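Local coordinates for cytosol aminopeptidase (Staphylococcus aureus subsp. aureus, PDB 3KZW), which probably removes amino acids, leucine above all, one at a time from the N-terminal ends of peptides as a metal-dependent leucyl aminopeptidase, at residues 218-223 with 260-265; 264-269 with 315-320; 277-282 with 377-382; 311-316 with 331-336; 384-389 with 509-514. All blocks are in the same frame, centred on the assembly; numbering follows the deposited sequence.

Contact 1: 218-223 with 260-265; sequences TFAEDI and KPRLVT
Val264 meets Ala220 and Ile223, one turn apart on the helix, with both arms of its fork. At CB the chain divides. CG1 lies anti to the backbone N (chi1 -175°) and reaches toward the later part of the helix, where Ile223 CG2 lies 4.3 Å from Val264 CG1. The other arm, CG2, stands beside the backbone N and points at Ala220, with Val264 CG2 and Ala220 CB 3.8 Å apart. A single methyl suits Ala220, because its CA is only 6.4 Å from the CA of Val264, the closest pairing of the two backbones. Two residues earlier, Arg262 adds the edge of the patch through its aliphatic stem, CG lying 4.4 Å from Ala220 CB. The guanidinium folds back toward its own chain: Arg262 NH1 bonds Pro261 O at 3.1 Å, with the oxygen close to the guanidinium plane and the donor well above the carbonyl plane. Val236 and Val234 of strand 233-237 extend the apolar floor beneath Ala220 and Ile223. The axes of 218-223 and 262-265 run nearly parallel, 18° apart and 9.0 Å distant, the arrangement of a helix lying along a sheet in a layered alpha/beta fold.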
# COMPACT_ATOMS: atom_id res chain seq x y z
N THR A 218 22.44 -23.68 -20.15
CA THR A 218 22.21 -25.09 -19.81
C THR A 218 20.90 -25.60 -20.39
O THR A 218 20.78 -26.78 -20.72
CB THR A 218 22.25 -25.36 -18.29
OG1 THR A 218 21.21 -24.61 -17.65
CG2 THR A 218 23.60 -24.98 -17.69
N PHE A 219 19.92 -24.71 -20.52
CA PHE A 219 18.65 -25.02 -21.16
C PHE A 219 18.86 -25.36 -22.63
O PHE A 219 18.32 -26.35 -23.12
CB PHE A 219 17.66 -23.86 -20.99
CG PHE A 219 16.27 -24.14 -21.51
CD1 PHE A 219 15.69 -25.40 -21.36
CD2 PHE A 219 15.53 -23.13 -22.12
CE1 PHE A 219 14.40 -25.65 -21.84
CE2 PHE A 219 14.25 -23.37 -22.59
CZ PHE A 219 13.68 -24.63 -22.45
N ALA A 220 19.65 -24.54 -23.32
CA ALA A 220 20.03 -24.79 -24.71
C ALA A 220 20.81 -26.10 -24.85
O ALA A 220 20.50 -26.91 -25.73
CB ALA A 220 20.84 -23.62 -25.26
N GLU A 221 21.79 -26.30 -23.97
CA GLU A 221 22.62 -27.51 -23.97
C GLU A 221 21.79 -28.78 -23.76
O GLU A 221 22.07 -29.81 -24.38
CB GLU A 221 23.72 -27.41 -22.92
CG GLU A 221 24.84 -26.44 -23.27
CD GLU A 221 25.78 -26.14 -22.11
OE1 GLU A 221 25.56 -26.67 -20.99
OE2 GLU A 221 26.73 -25.37 -22.32
N ASP A 222 20.80 -28.70 -22.88
CA ASP A 222 19.92 -29.83 -22.59
C ASP A 222 19.05 -30.21 -23.79
O ASP A 222 18.81 -31.39 -24.03
CB ASP A 222 19.03 -29.55 -21.37
CG ASP A 222 19.78 -29.70 -20.04
OD1 ASP A 222 21.02 -29.89 -20.05
OD2 ASP A 222 19.11 -29.63 -18.99
N ILE A 223 18.60 -29.20 -24.53
CA ILE A 223 17.80 -29.41 -25.74
C ILE A 223 18.63 -30.08 -26.84
O ILE A 223 18.16 -31.01 -27.50
CB ILE A 223 17.14 -28.09 -26.23
CG1 ILE A 223 16.12 -27.59 -25.21
CG2 ILE A 223 16.46 -28.29 -27.58
CD1 ILE A 223 15.78 -26.11 -25.33
N LYS A 260 24.23 -15.21 -19.84
CA LYS A 260 23.76 -14.46 -21.01
C LYS A 260 22.71 -15.21 -21.83
O LYS A 260 22.67 -16.45 -21.80
CB LYS A 260 24.94 -14.05 -21.89
CG LYS A 260 26.05 -13.29 -21.16
CD LYS A 260 25.59 -11.94 -20.63
CE LYS A 260 26.64 -11.34 -19.72
NZ LYS A 260 26.11 -10.17 -18.97
N PRO A 261 21.86 -14.48 -22.58
CA PRO A 261 20.76 -15.06 -23.36
C PRO A 261 21.20 -16.01 -24.48
O PRO A 261 22.36 -16.01 -24.89
CB PRO A 261 20.06 -13.84 -23.96
CG PRO A 261 21.07 -12.76 -23.93
CD PRO A 261 21.86 -13.00 -22.69
N ARG A 262 20.26 -16.83 -24.94
CA ARG A 262 20.48 -17.77 -26.04
C ARG A 262 19.26 -17.77 -26.95
O ARG A 262 18.14 -17.51 -26.49
CB ARG A 262 20.72 -19.19 -25.52
CG ARG A 262 21.98 -19.39 -24.69
CD ARG A 262 23.23 -19.39 -25.55
NE ARG A 262 24.42 -19.78 -24.79
CZ ARG A 262 25.19 -18.95 -24.10
NH1 ARG A 262 24.91 -17.65 -24.05
NH2 ARG A 262 26.24 -19.41 -23.45
N LEU A 263 19.48 -18.05 -28.24
CA LEU A 263 18.37 -18.32 -29.15
C LEU A 263 18.50 -19.75 -29.67
O LEU A 263 19.52 -20.12 -30.25
CB LEU A 263 18.34 -17.33 -30.32
CG LEU A 263 17.08 -17.42 -31.19
CD1 LEU A 263 16.00 -16.48 -30.69
CD2 LEU A 263 17.40 -17.13 -32.63
N VAL A 264 17.45 -20.54 -29.45
CA VAL A 264 17.44 -21.94 -29.85
C VAL A 264 16.49 -22.15 -31.02
O VAL A 264 15.30 -21.83 -30.94
CB VAL A 264 17.05 -22.87 -28.67
CG1 VAL A 264 17.16 -24.34 -29.07
CG2 VAL A 264 17.94 -22.60 -27.46
N THR A 265 17.02 -22.68 -32.12
CA THR A 265 16.22 -23.02 -33.30
C THR A 265 16.09 -24.53 -33.40
O THR A 265 17.09 -25.26 -33.39
CB THR A 265 16.84 -22.45 -34.60
OG1 THR A 265 17.18 -21.07 -34.42
CG2 THR A 265 15.85 -22.56 -35.76

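Contact 2: 264-269 with 315-320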
# COMPACT_ATOMS: atom_id res chain seq x y z
N VAL A 264 17.45 -20.54 -29.45
CA VAL A 264 17.44 -21.94 -29.85
C VAL A 264 16.49 -22.15 -31.02
O VAL A 264 15.30 -21.83 -30.94
CB VAL A 264 17.05 -22.87 -28.67
CG1 VAL A 264 17.16 -24.34 -29.07
CG2 VAL A 264 17.94 -22.60 -27.46
N THR A 265 17.02 -22.68 -32.12
CA THR A 265 16.22 -23.02 -33.30
C THR A 265 16.09 -24.53 -33.40
O THR A 265 17.09 -25.26 -33.39
CB THR A 265 16.84 -22.45 -34.60
OG1 THR A 265 17.18 -21.07 -34.42
CG2 THR A 265 15.85 -22.56 -35.76
N ILE A 266 14.85 -25.00 -33.47
CA ILE A 266 14.55 -26.43 -33.54
C ILE A 266 13.77 -26.72 -34.83
O ILE A 266 12.67 -26.20 -35.02
CB ILE A 266 13.71 -26.88 -32.32
CG1 ILE A 266 14.43 -26.57 -31.01
CG2 ILE A 266 13.39 -28.37 -32.41
CD1 ILE A 266 13.54 -26.61 -29.79
N THR A 267 14.35 -27.53 -35.70
CA THR A 267 13.67 -27.90 -36.95
C THR A 267 13.31 -29.38 -37.01
O THR A 267 14.11 -30.24 -36.66
CB THR A 267 14.49 -27.51 -38.21
OG1 THR A 267 15.80 -28.08 -38.13
CG2 THR A 267 14.61 -26.00 -38.34
N TYR A 268 12.08 -29.65 -37.44
CA TYR A 268 11.61 -31.00 -37.67
C TYR A 268 10.90 -31.07 -39.02
O TYR A 268 9.88 -30.42 -39.22
CB TYR A 268 10.68 -31.46 -36.54
CG TYR A 268 9.86 -32.69 -36.86
CD1 TYR A 268 10.45 -33.96 -36.88
CD2 TYR A 268 8.50 -32.59 -37.14
CE1 TYR A 268 9.69 -35.09 -37.17
CE2 TYR A 268 7.74 -33.72 -37.43
CZ TYR A 268 8.34 -34.97 -37.44
OH TYR A 268 7.59 -36.09 -37.73
N ASN A 269 11.47 -31.85 -39.94
CA ASN A 269 10.89 -32.01 -41.27
C ASN A 269 10.20 -33.36 -41.42
O ASN A 269 10.80 -34.35 -41.86
CB ASN A 269 11.97 -31.81 -42.35
CG ASN A 269 12.51 -30.39 -42.37
OD1 ASN A 269 11.78 -29.44 -42.67
ND2 ASN A 269 13.79 -30.23 -42.06
N GLY A 315 8.12 -29.72 -25.83
CA GLY A 315 7.22 -30.86 -25.64
C GLY A 315 6.40 -31.19 -26.87
O GLY A 315 6.27 -32.36 -27.24
N ILE A 316 5.85 -30.15 -27.51
CA ILE A 316 5.05 -30.31 -28.73
C ILE A 316 5.88 -30.93 -29.86
O ILE A 316 5.42 -31.86 -30.54
CB ILE A 316 4.42 -28.96 -29.19
CG1 ILE A 316 3.36 -28.50 -28.18
CG2 ILE A 316 3.79 -29.09 -30.56
CD1 ILE A 316 3.01 -27.02 -28.26
N ILE A 317 7.10 -30.43 -30.06
CA ILE A 317 8.00 -30.95 -31.08
C ILE A 317 8.44 -32.38 -30.76
O ILE A 317 8.54 -33.23 -31.65
CB ILE A 317 9.21 -30.01 -31.31
CG1 ILE A 317 8.73 -28.66 -31.85
CG2 ILE A 317 10.23 -30.63 -32.26
CD1 ILE A 317 9.74 -27.53 -31.75
N GLU A 318 8.68 -32.65 -29.47
CA GLU A 318 9.01 -33.99 -28.99
C GLU A 318 7.91 -34.99 -29.33
O GLU A 318 8.19 -36.11 -29.77
CB GLU A 318 9.30 -33.98 -27.48
CG GLU A 318 9.43 -35.35 -26.81
CD GLU A 318 10.73 -36.09 -27.15
OE1 GLU A 318 11.57 -35.55 -27.90
OE2 GLU A 318 10.91 -37.22 -26.66
N ALA A 319 6.66 -34.58 -29.11
CA ALA A 319 5.50 -35.43 -29.41
C ALA A 319 5.33 -35.64 -30.91
O ALA A 319 5.10 -36.76 -31.35
CB ALA A 319 4.25 -34.83 -28.80
N ALA A 320 5.46 -34.56 -31.68
CA ALA A 320 5.31 -34.62 -33.13
C ALA A 320 6.33 -35.55 -33.79
O ALA A 320 5.99 -36.28 -34.73
CB ALA A 320 5.38 -33.22 -33.73
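Ile266 pushes its CG2 methyl into the notch between two branches of Ile317. Ile266 CG2 lies 3.8 Å from Ile317 CD1, at the end of the longer branch, and 3.9 Å from Ile317 CG2 on the shorter one. With CG2 anti to the backbone N in both residues, each isoleucine turns this short branch to the other, and beta-branching gives them the breadth to fill the space between strand and helix. The next bump along the strand on this side is Tyr268. Its CB rests 4.4 Å from Ile317 CG2, and its CG, anti to the backbone N at chi1 165°, carries the ring out toward the following helical turn. There the small Ala320 leaves a hollow for the ring, with Tyr268 CE2 4.4 Å from Ala320 CB. The hydroxyl passes near the Ala320 carbonyl without bonding to it; its hydrogen bond goes to Leu325 O, in the loop beyond the helix, so a polar tip is satisfied at the border of an apolar patch. Segments 264-269 and 315-320 run 23° from parallel. Ile329 of strand 328-338 closes the floor under Ile317 and Ala320, while helix 505-512 packs against Ile316 and Ala319 and helix 188-208 against Glu318 and Ala319.

Contact 3: 277-282 with 377-382; sequences PIALVG and FYANQY
Ala379 lays its CB between two strand residues, 3.9 Å from Val281 CG2 and 4.2 Å from Ala279 CB. Both sit on the same side of strand 278-282, two residues apart, and the helix passes close over them: the CA atoms of Ala279 and Ala379 are 6.3 Å apart. Alanine on each side is what permits so near an approach. Val281 is larger but lies farther along, and with CG1 anti to the backbone N (chi1 -178°) it leaves CG2 to meet the helix methyl. At the other end of the patch Pro277 touches Tyr382 near the backbone, Pro277 CD lying 3.8 Å from Tyr382 O and Pro277 CG 4.4 Å from Tyr382 CB. The compact, rigid proline ring packs here through van der Waals contact alone. The tyrosine ring itself leads away from the strand toward Tyr378, whose CE2 lies at its edge, in plane; the hydroxyls of Tyr382 and Tyr378 are hydrogen-bonded at 3.1 Å. Helix 368-380 thus crosses over strand 278-285 on its way from strand 328-338 to strand 386-391. These two parallel strands flank 278-285 in the sheet, so the connection is a beta-alpha-beta crossover that skips one strand, a familiar element of alpha/beta sheets.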
# COMPACT_ATOMS: atom_id res chain seq x y z
N PRO A 277 6.92 -24.37 -43.28
CA PRO A 277 6.80 -24.97 -41.96
C PRO A 277 5.79 -24.26 -41.06
O PRO A 277 5.30 -23.18 -41.40
CB PRO A 277 8.22 -24.81 -41.39
CG PRO A 277 8.74 -23.59 -42.03
CD PRO A 277 8.12 -23.52 -43.40
N ILE A 278 5.46 -24.89 -39.94
CA ILE A 278 4.66 -24.26 -38.90
C ILE A 278 5.63 -23.71 -37.85
O ILE A 278 6.45 -24.45 -37.30
CB ILE A 278 3.66 -25.26 -38.27
CG1 ILE A 278 2.62 -25.67 -39.31
CG2 ILE A 278 2.99 -24.66 -37.04
CD1 ILE A 278 1.89 -26.96 -38.99
N ALA A 279 5.54 -22.41 -37.59
CA ALA A 279 6.41 -21.75 -36.62
C ALA A 279 5.82 -21.81 -35.23
O ALA A 279 4.69 -21.37 -35.00
CB ALA A 279 6.68 -20.32 -37.02
N LEU A 280 6.59 -22.36 -34.29
CA LEU A 280 6.21 -22.39 -32.89
C LEU A 280 7.23 -21.61 -32.06
O LEU A 280 8.39 -22.03 -31.93
CB LEU A 280 6.08 -23.83 -32.38
CG LEU A 280 5.09 -24.77 -33.09
CD1 LEU A 280 5.21 -26.17 -32.52
CD2 LEU A 280 3.65 -24.27 -32.99
N VAL A 281 6.80 -20.47 -31.53
CA VAL A 281 7.67 -19.57 -30.78
C VAL A 281 7.40 -19.67 -29.28
O VAL A 281 6.25 -19.66 -28.85
CB VAL A 281 7.50 -18.11 -31.26
CG1 VAL A 281 8.43 -17.17 -30.51
CG2 VAL A 281 7.74 -18.01 -32.76
N GLY A 282 8.46 -19.78 -28.49
CA GLY A 282 8.33 -19.94 -27.05
C GLY A 282 9.13 -18.94 -26.23
O GLY A 282 10.29 -18.67 -26.53
N PHE A 377 9.96 -12.25 -35.32
CA PHE A 377 10.54 -11.69 -36.54
C PHE A 377 11.52 -12.66 -37.19
O PHE A 377 11.53 -12.82 -38.41
CB PHE A 377 11.22 -10.34 -36.27
CG PHE A 377 11.62 -9.61 -37.52
CD1 PHE A 377 10.69 -8.86 -38.23
CD2 PHE A 377 12.93 -9.67 -37.99
CE1 PHE A 377 11.06 -8.18 -39.40
CE2 PHE A 377 13.31 -9.00 -39.15
CZ PHE A 377 12.37 -8.26 -39.86
N TYR A 378 12.32 -13.33 -36.36
CA TYR A 378 13.25 -14.35 -36.83
C TYR A 378 12.52 -15.56 -37.40
O TYR A 378 12.93 -16.12 -38.41
CB TYR A 378 14.20 -14.77 -35.70
CG TYR A 378 15.15 -15.89 -36.08
CD1 TYR A 378 16.25 -15.66 -36.91
CD2 TYR A 378 14.95 -17.19 -35.60
CE1 TYR A 378 17.12 -16.69 -37.26
CE2 TYR A 378 15.81 -18.22 -35.94
CZ TYR A 378 16.89 -17.96 -36.77
OH TYR A 378 17.75 -18.98 -37.11
N ALA A 379 11.43 -15.97 -36.75
CA ALA A 379 10.63 -17.10 -37.20
C ALA A 379 10.01 -16.85 -38.58
O ALA A 379 9.88 -17.77 -39.39
CB ALA A 379 9.55 -17.44 -36.18
N ASN A 380 9.64 -15.59 -38.83
CA ASN A 380 8.98 -15.20 -40.07
C ASN A 380 9.91 -15.24 -41.29
O ASN A 380 9.44 -15.28 -42.43
CB ASN A 380 8.35 -13.81 -39.91
CG ASN A 380 7.13 -13.61 -40.78
OD1 ASN A 380 6.43 -14.57 -41.14
ND2 ASN A 380 6.84 -12.36 -41.12
N GLN A 381 11.22 -15.23 -41.04
CA GLN A 381 12.23 -15.36 -42.08
C GLN A 381 12.13 -16.72 -42.78
O GLN A 381 12.45 -16.84 -43.96
CB GLN A 381 13.64 -15.21 -41.50
CG GLN A 381 13.83 -14.00 -40.59
CD GLN A 381 14.37 -12.80 -41.32
OE1 GLN A 381 13.81 -12.37 -42.34
NE2 GLN A 381 15.46 -12.23 -40.80
N TYR A 382 11.67 -17.72 -42.04
CA TYR A 382 11.47 -19.07 -42.56
C TYR A 382 10.23 -19.17 -43.44
O TYR A 382 9.94 -20.23 -44.01
CB TYR A 382 11.39 -20.08 -41.41
CG TYR A 382 12.71 -20.36 -40.73
CD1 TYR A 382 13.15 -19.57 -39.66
CD2 TYR A 382 13.52 -21.42 -41.14
CE1 TYR A 382 14.36 -19.82 -39.03
CE2 TYR A 382 14.73 -21.68 -40.51
CZ TYR A 382 15.15 -20.88 -39.46
OH TYR A 382 16.35 -21.13 -38.83

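Contact 4: 311-316 with 331-336; sequences ANVVGI and GVLACA
Leu333 splits its two methyls between neighbouring valines of the helix. Leu333 CD2 goes to Val313, lying 3.8 Å from Val313 CG1 and 3.9 Å from Val313 CB; Leu333 CD1 goes to Val314, 3.8 Å from Val314 CG2. The two encounters differ in direction. Leu333 and Val313 slide past one another head to foot, Val313 pointing at the strand as Leu333 points at the helix, so that each flank lies along the other. Val314 leaves the helix from its side and meets Leu333 at about a right angle, presenting the methyl that stands beside its backbone N. Leucine suits this place because its fork opens far from the backbone: chi1 -46° carries CG toward the helix, and chi2 175° then spreads the two methyls to the two valines. The setting is a beta-alpha-beta crossover, in which strand 278-285 leads through helix 308-322 into strand 328-338, its parallel neighbour in the sheet. Where the helix comes nearest, the CA atoms of Val313 and Gly331 are 7.0 Å apart, and the absence of a side chain on the glycine leaves room there for the CG1 methyl of Val313. All three touching residues are apolar and buried, as befits the interior of the domain. On the flank away from Val313, Ile223 of helix 216-226 packs against both Val314 and Leu333.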
# COMPACT_ATOMS: atom_id res chain seq x y z
N ALA A 311 9.37 -24.43 -22.80
CA ALA A 311 9.33 -25.84 -22.41
C ALA A 311 8.22 -26.60 -23.14
O ALA A 311 8.44 -27.71 -23.62
CB ALA A 311 9.16 -25.96 -20.90
N ASN A 312 7.05 -25.98 -23.23
CA ASN A 312 5.90 -26.59 -23.89
C ASN A 312 6.06 -26.71 -25.42
O ASN A 312 5.52 -27.65 -26.02
CB ASN A 312 4.60 -25.86 -23.52
CG ASN A 312 4.22 -26.05 -22.05
OD1 ASN A 312 4.95 -26.68 -21.28
ND2 ASN A 312 3.08 -25.51 -21.67
N VAL A 313 6.80 -25.79 -26.02
CA VAL A 313 7.15 -25.88 -27.44
C VAL A 313 8.04 -27.09 -27.68
O VAL A 313 7.82 -27.86 -28.62
CB VAL A 313 7.83 -24.57 -27.96
CG1 VAL A 313 8.46 -24.79 -29.34
CG2 VAL A 313 6.82 -23.44 -28.03
N VAL A 314 9.04 -27.28 -26.82
CA VAL A 314 9.92 -28.45 -26.86
C VAL A 314 9.10 -29.73 -26.74
O VAL A 314 9.34 -30.70 -27.46
CB VAL A 314 11.02 -28.39 -25.76
CG1 VAL A 314 11.84 -29.67 -25.73
CG2 VAL A 314 11.94 -27.19 -25.98
N GLY A 315 8.12 -29.72 -25.83
CA GLY A 315 7.22 -30.86 -25.64
C GLY A 315 6.40 -31.19 -26.87
O GLY A 315 6.27 -32.36 -27.24
N ILE A 316 5.85 -30.15 -27.51
CA ILE A 316 5.05 -30.31 -28.73
C ILE A 316 5.88 -30.93 -29.86
O ILE A 316 5.42 -31.86 -30.54
CB ILE A 316 4.42 -28.96 -29.19
CG1 ILE A 316 3.36 -28.50 -28.18
CG2 ILE A 316 3.79 -29.09 -30.56
CD1 ILE A 316 3.01 -27.02 -28.26
N GLY A 331 10.85 -24.42 -34.57
CA GLY A 331 10.66 -23.92 -33.22
C GLY A 331 11.72 -22.90 -32.88
O GLY A 331 12.91 -23.15 -33.06
N VAL A 332 11.29 -21.74 -32.39
CA VAL A 332 12.21 -20.67 -31.99
C VAL A 332 12.01 -20.35 -30.52
O VAL A 332 10.90 -20.02 -30.08
CB VAL A 332 12.02 -19.39 -32.85
CG1 VAL A 332 13.06 -18.33 -32.47
CG2 VAL A 332 12.11 -19.71 -34.34
N LEU A 333 13.09 -20.46 -29.75
CA LEU A 333 13.06 -20.19 -28.32
C LEU A 333 13.96 -19.02 -27.97
O LEU A 333 15.17 -19.05 -28.24
CB LEU A 333 13.46 -21.44 -27.52
CG LEU A 333 12.83 -22.78 -27.90
CD1 LEU A 333 13.45 -23.89 -27.07
CD2 LEU A 333 11.32 -22.77 -27.74
N ALA A 334 13.37 -17.99 -27.37
CA ALA A 334 14.12 -16.83 -26.89
C ALA A 334 14.39 -17.00 -25.40
O ALA A 334 13.48 -16.83 -24.58
CB ALA A 334 13.36 -15.55 -27.16
N CYS A 335 15.63 -17.35 -25.06
CA CYS A 335 16.01 -17.65 -23.68
C CYS A 335 16.86 -16.56 -23.07
O CYS A 335 17.84 -16.13 -23.67
CB CYS A 335 16.75 -18.98 -23.62
SG CYS A 335 15.90 -20.34 -24.44
N ALA A 336 16.47 -16.10 -21.88
CA ALA A 336 17.18 -15.05 -21.15
C ALA A 336 16.83 -15.10 -19.67
O ALA A 336 15.87 -15.77 -19.27
CB ALA A 336 16.84 -13.68 -21.72

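Contact 5: 384-389 with 509-514; sequences PSVIMD and VQWLKQ
Strand 386-389 and helix 509-512 stand well apart, the CA atoms of Met388 and Trp511 being 12.0 Å distant, and the gap is bridged by long side chains in a Met-aromatic contact between sheet and helix layers. Trp511 suits such a span because its indole is a long, broad, largely apolar group; with CG anti to the backbone N (chi1 179°) it stretches from the helix toward the strand. Met388 comes from the opposite direction on an extended, unbranched chain and sets its terminal methyl over one face of the indole. Met388 CE is 3.6 Å from the centroid of the six-membered ring of Trp511 and only 16° off its normal, a CH-pi contact, whereas Met388 SD stands farther back above that ring, 4.8 Å from the centroid. The methyl is shifted a little toward the rim, where Met388 CE comes within 3.5 Å of Trp511 CH2. Ile278 of the neighbouring strand and Ile423 of helix 414-426 also touch the indole, and Ile420 of that helix touches Met388, so the contact lies in an apolar pocket. Val386, two residues before Met388 on the same side of the strand, meets the outer end of the ring obliquely, its CG1 lying 4.0 Å from Trp511 CH2.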
# COMPACT_ATOMS: atom_id res chain seq x y z
N PRO A 384 6.76 -19.07 -42.69
CA PRO A 384 5.85 -20.11 -42.24
C PRO A 384 4.42 -19.86 -42.70
O PRO A 384 4.08 -18.73 -43.06
CB PRO A 384 5.94 -20.02 -40.71
CG PRO A 384 6.72 -18.76 -40.40
CD PRO A 384 6.94 -18.02 -41.67
N SER A 385 3.60 -20.91 -42.70
CA SER A 385 2.19 -20.79 -43.04
C SER A 385 1.42 -20.16 -41.89
O SER A 385 0.41 -19.47 -42.11
CB SER A 385 1.59 -22.16 -43.39
OG SER A 385 1.70 -23.06 -42.30
N VAL A 386 1.90 -20.40 -40.67
CA VAL A 386 1.31 -19.84 -39.45
C VAL A 386 2.37 -19.72 -38.35
O VAL A 386 3.28 -20.55 -38.27
CB VAL A 386 0.08 -20.67 -38.96
CG1 VAL A 386 0.49 -22.06 -38.48
CG2 VAL A 386 -0.69 -19.92 -37.87
N ILE A 387 2.25 -18.68 -37.53
CA ILE A 387 3.11 -18.51 -36.37
C ILE A 387 2.27 -18.64 -35.11
O ILE A 387 1.24 -17.98 -34.97
CB ILE A 387 3.86 -17.14 -36.39
CG1 ILE A 387 4.75 -17.03 -37.63
CG2 ILE A 387 4.68 -16.96 -35.11
CD1 ILE A 387 5.33 -15.65 -37.86
N MET A 388 2.70 -19.51 -34.20
CA MET A 388 2.05 -19.66 -32.90
C MET A 388 3.07 -19.45 -31.79
O MET A 388 4.08 -20.15 -31.73
CB MET A 388 1.41 -21.04 -32.76
CG MET A 388 0.23 -21.26 -33.68
SD MET A 388 -0.44 -22.92 -33.53
CE MET A 388 -1.44 -23.00 -35.01
N ASP A 389 2.81 -18.47 -30.93
CA ASP A 389 3.68 -18.22 -29.80
C ASP A 389 3.02 -18.61 -28.47
O ASP A 389 1.80 -18.48 -28.32
CB ASP A 389 4.21 -16.78 -29.79
CG ASP A 389 3.18 -15.77 -29.32
OD1 ASP A 389 2.96 -15.67 -28.09
OD2 ASP A 389 2.61 -15.06 -30.17
N VAL A 509 -0.84 -30.64 -30.36
CA VAL A 509 -0.56 -31.97 -30.91
C VAL A 509 -1.76 -32.50 -31.69
O VAL A 509 -1.61 -33.00 -32.81
CB VAL A 509 -0.12 -32.97 -29.80
CG1 VAL A 509 -0.16 -34.42 -30.30
CG2 VAL A 509 1.27 -32.63 -29.30
N GLN A 510 -2.95 -32.37 -31.10
CA GLN A 510 -4.19 -32.78 -31.75
C GLN A 510 -4.42 -32.01 -33.05
O GLN A 510 -4.85 -32.59 -34.05
CB GLN A 510 -5.37 -32.60 -30.79
CG GLN A 510 -6.71 -33.13 -31.31
CD GLN A 510 -6.67 -34.60 -31.67
OE1 GLN A 510 -7.06 -34.99 -32.77
NE2 GLN A 510 -6.19 -35.44 -30.74
N TRP A 511 -4.11 -30.71 -33.03
CA TRP A 511 -4.22 -29.86 -34.21
C TRP A 511 -3.21 -30.26 -35.29
O TRP A 511 -3.54 -30.28 -36.48
CB TRP A 511 -4.03 -28.39 -33.83
CG TRP A 511 -4.11 -27.46 -35.01
CD1 TRP A 511 -5.25 -27.00 -35.62
CD2 TRP A 511 -3.02 -26.89 -35.73
NE1 TRP A 511 -4.92 -26.18 -36.67
CE2 TRP A 511 -3.56 -26.09 -36.76
CE3 TRP A 511 -1.62 -26.97 -35.61
CZ2 TRP A 511 -2.76 -25.38 -37.67
CZ3 TRP A 511 -0.82 -26.27 -36.51
CH2 TRP A 511 -1.40 -25.48 -37.52
N LEU A 512 -1.99 -30.59 -34.86
CA LEU A 512 -0.93 -31.03 -35.77
C LEU A 512 -1.27 -32.36 -36.43
O LEU A 512 -0.89 -32.61 -37.58
CB LEU A 512 0.41 -31.15 -35.04
CG LEU A 512 1.15 -29.86 -34.67
CD1 LEU A 512 2.37 -30.21 -33.83
CD2 LEU A 512 1.56 -29.07 -35.91
N LYS A 513 -1.99 -33.22 -35.71
CA LYS A 513 -2.44 -34.51 -36.23
C LYS A 513 -3.43 -34.36 -37.39
O LYS A 513 -3.62 -35.29 -38.17
CB LYS A 513 -3.09 -35.34 -35.12
CG LYS A 513 -2.10 -36.06 -34.21
CD LYS A 513 -2.80 -36.78 -33.06
CE LYS A 513 -3.58 -38.00 -33.55
NZ LYS A 513 -4.33 -38.67 -32.45
N GLN A 514 -4.04 -33.18 -37.50
CA GLN A 514 -5.08 -32.93 -38.50
C GLN A 514 -4.60 -32.15 -39.72
O GLN A 514 -5.41 -31.68 -40.53
CB GLN A 514 -6.27 -32.23 -37.84
CG GLN A 514 -6.99 -33.07 -36.79
CD GLN A 514 -8.06 -32.30 -36.03
OE1 GLN A 514 -8.46 -31.20 -36.43
NE2 GLN A 514 -8.53 -32.88 -34.93

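Overall arrangement
From the N terminus, contact 1 closes first, bringing helix 216-226 onto strand 262-269. Contact 2 starts on that same strand, where contact 1 ends, and closes on helix 308-322. Contact 3 opens before contact 2 has closed, so the two cross; its loop runs from strand 278-285 to helix 368-380. Within it nests contact 4, which begins on the helix that ends contact 2 and returns to strand 328-338. Contact 5 follows in series, joining strand 386-391 to the C-terminal helix 505-512. All five reach one mixed sheet of the catalytic domain: contacts 1, 2, 4 and 5 cover one face, and contact 3 the opposite face.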